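Sesquisabinene B synthase 2 (Santalum album, PDB 6A2A) probably cyclises farnesyl diphosphate to the sesquiterpene sesquisabinene B, as a plant terpene synthase dependent on magnesium or manganese ions. Local coordinates at residues S254-E259 with E300-E305. Residues are numbered along the deposited sequence; the frame is centred on the assembly and turned at random.
Sequences SFHQKE and EVREME
E259 and R302 meet in a buried, two-pronged salt bridge that ties one helix to the other. R302 presents the side of its guanidinium: NE donates to E259 OE1 at 2.7 Å, nearly straight at 164°, and NH2 donates to E259 OE2, also 2.7 Å, on the syn lone pair of that oxygen. The first bond lies in the guanidinium plane, while the two flat groups are twisted 31° from each other. A bend at chi3 of R302 (56°) turns this NE side toward the acid. The remaining nitrogen, NH1, is held by the carbonyls of L293 and E295, and Y286 OH also bonds to E259 OE1, so both charged groups are fixed in their rotation. An alanine in place of E259 would probably leave the buried R302 guanidinium without its countercharge and Y286 without this partner.

H256 reaches over one face of the guanidinium, its NE2 4.0 Å from R302 CZ and the two planes steeply inclined; that NE2 is bonded to F294 O. E303 OE2 packs against E259 CG at 3.3 Å. The nearest carboxylate oxygens of the two acids, E259 OE2 and E303 OE2, stay 4.6 Å apart, and a salt bridge from E303 OE2 to R262 probably eases their repulsion.

The segment axes approach to 11.1 Å, a distance these long side chains bridge. The contact joins helix 239-270 to helix 299-321, which continues to the magnesium-binding D316 and D320 of the class I terpene synthase fold; helix 281-292 packs on H256, and helices 348-372 and 419-430 touch other side chains of 300-305.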
ATOM      1  N   SER A 254      -0.462 -16.900  10.521  1.00 27.54           N
ATOM      2  CA  SER A 254      -1.467 -16.337   9.550  1.00 29.17           C
ATOM      3  C   SER A 254      -1.358 -14.815   9.500  1.00 26.12           C
ATOM      4  O   SER A 254      -1.577 -14.272   8.442  1.00 28.07           O
ATOM      5  CB  SER A 254      -2.923 -16.742   9.836  1.00 29.92           C
ATOM      6  OG  SER A 254      -3.439 -16.049  10.984  1.00 34.76           O
ATOM      7  N   PHE A 255      -1.078 -14.158  10.629  1.00 25.88           N
ATOM      8  CA  PHE A 255      -0.817 -12.709  10.622  1.00 27.58           C
ATOM      9  C   PHE A 255       0.440 -12.402   9.786  1.00 25.26           C
ATOM     10  O   PHE A 255       0.425 -11.466   8.972  1.00 23.14           O
ATOM     11  CB  PHE A 255      -0.564 -12.115  12.002  1.00 29.61           C
ATOM     12  CG  PHE A 255      -1.768 -11.931  12.873  1.00 34.66           C
ATOM     13  CD1 PHE A 255      -2.485 -10.750  12.830  1.00 35.40           C
ATOM     14  CD2 PHE A 255      -2.133 -12.920  13.788  1.00 34.27           C
ATOM     15  CE1 PHE A 255      -3.575 -10.567  13.669  1.00 42.34           C
ATOM     16  CE2 PHE A 255      -3.235 -12.742  14.617  1.00 37.72           C
ATOM     17  CZ  PHE A 255      -3.944 -11.558  14.560  1.00 37.88           C
ATOM     18  N   HIS A 256       1.502 -13.166  10.023  1.00 23.84           N
ATOM     19  CA  HIS A 256       2.757 -12.998   9.205  1.00 22.74           C
ATOM     20  C   HIS A 256       2.485 -13.171   7.707  1.00 25.86           C
ATOM     21  O   HIS A 256       3.009 -12.427   6.852  1.00 21.39           O
ATOM     22  CB  HIS A 256       3.828 -13.970   9.687  1.00 23.37           C
ATOM     23  CG  HIS A 256       4.268 -13.704  11.082  1.00 19.73           C
ATOM     24  ND1 HIS A 256       4.981 -14.618  11.808  1.00 20.27           N
ATOM     25  CD2 HIS A 256       4.116 -12.605  11.855  1.00 19.07           C
ATOM     26  CE1 HIS A 256       5.238 -14.119  12.993  1.00 19.62           C
ATOM     27  NE2 HIS A 256       4.726 -12.870  13.037  1.00 19.92           N
ATOM     28  N   GLN A 257       1.703 -14.177   7.344  1.00 23.13           N
ATOM     29  CA  GLN A 257       1.452 -14.436   5.932  1.00 24.68           C
ATOM     30  C   GLN A 257       0.725 -13.242   5.307  1.00 23.36           C
ATOM     31  O   GLN A 257       0.990 -12.920   4.128  1.00 24.93           O
ATOM     32  CB  GLN A 257       0.665 -15.741   5.772  1.00 24.18           C
ATOM     33  CG  GLN A 257       1.521 -16.964   6.051  1.00 25.61           C
ATOM     34  CD  GLN A 257       0.729 -18.244   6.010  1.00 26.87           C
ATOM     35  OE1 GLN A 257      -0.498 -18.206   6.040  1.00 27.75           O
ATOM     36  NE2 GLN A 257       1.424 -19.361   5.911  1.00 25.53           N
ATOM     37  N   LYS A 258      -0.181 -12.587   6.037  1.00 23.08           N
ATOM     38  CA  LYS A 258      -0.886 -11.414   5.511  1.00 24.57           C
ATOM     39  C   LYS A 258       0.091 -10.240   5.321  1.00 21.58           C
ATOM     40  O   LYS A 258      -0.012  -9.458   4.370  1.00 24.88           O
ATOM     41  CB  LYS A 258      -2.052 -10.997   6.417  1.00 28.28           C
ATOM     42  CG  LYS A 258      -3.279 -11.906   6.254  1.00 34.33           C
ATOM     43  CD  LYS A 258      -4.326 -11.755   7.347  1.00 40.62           C
ATOM     44  CE  LYS A 258      -5.175 -13.003   7.556  1.00 45.74           C
ATOM     45  NZ  LYS A 258      -6.032 -13.288   6.384  1.00 51.42           N
ATOM     46  N   GLU A 259       0.971 -10.105   6.274  1.00 22.32           N
ATOM     47  CA  GLU A 259       2.009  -9.047   6.242  1.00 22.97           C
ATOM     48  C   GLU A 259       2.892  -9.237   5.003  1.00 21.08           C
ATOM     49  O   GLU A 259       3.174  -8.245   4.322  1.00 20.53           O
ATOM     50  CB  GLU A 259       2.847  -9.052   7.527  1.00 23.30           C
ATOM     51  CG  GLU A 259       2.104  -8.606   8.766  1.00 23.09           C
ATOM     52  CD  GLU A 259       2.809  -8.930  10.049  1.00 24.27           C
ATOM     53  OE1 GLU A 259       3.988  -9.425   9.976  1.00 22.69           O
ATOM     54  OE2 GLU A 259       2.197  -8.715  11.100  1.00 23.08           O
ATOM     55  N   GLU A 300       2.097  -3.491  12.315  1.00 22.03           N
ATOM     56  CA  GLU A 300       2.401  -2.295  11.531  1.00 23.07           C
ATOM     57  C   GLU A 300       3.873  -1.873  11.667  1.00 21.76           C
ATOM     58  O   GLU A 300       4.466  -1.413  10.652  1.00 19.31           O
ATOM     59  CB  GLU A 300       1.527  -1.105  11.943  1.00 27.46           C
ATOM     60  CG  GLU A 300       0.163  -1.185  11.291  1.00 33.63           C
ATOM     61  CD  GLU A 300      -0.617   0.102  11.459  1.00 38.88           C
ATOM     62  OE1 GLU A 300      -1.087   0.350  12.586  1.00 44.81           O
ATOM     63  OE2 GLU A 300      -0.637   0.882  10.499  1.00 40.67           O
ATOM     64  N   VAL A 301       4.386  -1.907  12.877  1.00 18.84           N
ATOM     65  CA  VAL A 301       5.771  -1.541  13.136  1.00 18.32           C
ATOM     66  C   VAL A 301       6.670  -2.528  12.393  1.00 18.24           C
ATOM     67  O   VAL A 301       7.656  -2.124  11.739  1.00 16.68           O
ATOM     68  CB  VAL A 301       6.065  -1.519  14.635  1.00 18.76           C
ATOM     69  CG1 VAL A 301       7.550  -1.381  14.932  1.00 17.98           C
ATOM     70  CG2 VAL A 301       5.280  -0.405  15.304  1.00 20.50           C
ATOM     71  N   ARG A 302       6.379  -3.797  12.534  1.00 17.78           N
ATOM     72  CA  ARG A 302       7.179  -4.816  11.852  1.00 19.09           C
ATOM     73  C   ARG A 302       7.180  -4.612  10.336  1.00 18.83           C
ATOM     74  O   ARG A 302       8.249  -4.748   9.694  1.00 18.21           O
ATOM     75  CB  ARG A 302       6.628  -6.207  12.209  1.00 18.33           C
ATOM     76  CG  ARG A 302       7.223  -7.313  11.385  1.00 18.08           C
ATOM     77  CD  ARG A 302       6.994  -8.708  11.968  1.00 19.46           C
ATOM     78  NE  ARG A 302       5.557  -9.010  12.193  1.00 19.79           N
ATOM     79  CZ  ARG A 302       4.928  -8.876  13.391  1.00 21.85           C
ATOM     80  NH1 ARG A 302       5.591  -8.608  14.520  1.00 18.59           N
ATOM     81  NH2 ARG A 302       3.619  -9.035  13.429  1.00 21.75           N
ATOM     82  N   GLU A 303       6.030  -4.279   9.735  1.00 17.45           N
ATOM     83  CA  GLU A 303       6.011  -4.005   8.279  1.00 17.49           C
ATOM     84  C   GLU A 303       6.968  -2.831   7.952  1.00 18.71           C
ATOM     85  O   GLU A 303       7.679  -2.859   6.949  1.00 15.94           O
ATOM     86  CB  GLU A 303       4.588  -3.759   7.797  1.00 18.44           C
ATOM     87  CG  GLU A 303       3.777  -5.044   7.672  1.00 22.73           C
ATOM     88  CD  GLU A 303       2.309  -4.846   7.250  1.00 26.75           C
ATOM     89  OE1 GLU A 303       2.068  -4.106   6.289  1.00 30.76           O
ATOM     90  OE2 GLU A 303       1.408  -5.470   7.869  1.00 29.47           O
ATOM     91  N   MET A 304       6.938  -1.759   8.756  1.00 18.15           N
ATOM     92  CA  MET A 304       7.702  -0.608   8.440  1.00 17.23           C
ATOM     93  C   MET A 304       9.185  -0.968   8.616  1.00 17.94           C
ATOM     94  O   MET A 304      10.047  -0.529   7.792  1.00 17.37           O
ATOM     95  CB  MET A 304       7.279   0.610   9.258  1.00 17.34           C
ATOM     96  CG  MET A 304       5.978   1.248   8.741  1.00 20.87           C
ATOM     97  SD  MET A 304       5.510   2.688   9.690  1.00 20.00           S
ATOM     98  CE  MET A 304       4.598   1.916  11.034  1.00 19.50           C
ATOM     99  N   GLU A 305       9.528  -1.758   9.630  1.00 17.73           N
ATOM    100  CA  GLU A 305      10.955  -2.073   9.817  1.00 16.61           C
ATOM    101  C   GLU A 305      11.429  -2.935   8.633  1.00 16.75           C
ATOM    102  O   GLU A 305      12.554  -2.840   8.210  1.00 17.16           O
ATOM    103  CB  GLU A 305      11.193  -2.830  11.138  1.00 16.71           C
ATOM    104  CG  GLU A 305      10.932  -2.026  12.403  1.00 16.59           C
ATOM    105  CD  GLU A 305      11.889  -0.881  12.627  1.00 19.59           C
ATOM    106  OE1 GLU A 305      13.097  -1.120  12.647  1.00 18.70           O
ATOM    107  OE2 GLU A 305      11.420   0.250  12.791  1.00 19.73           O
TER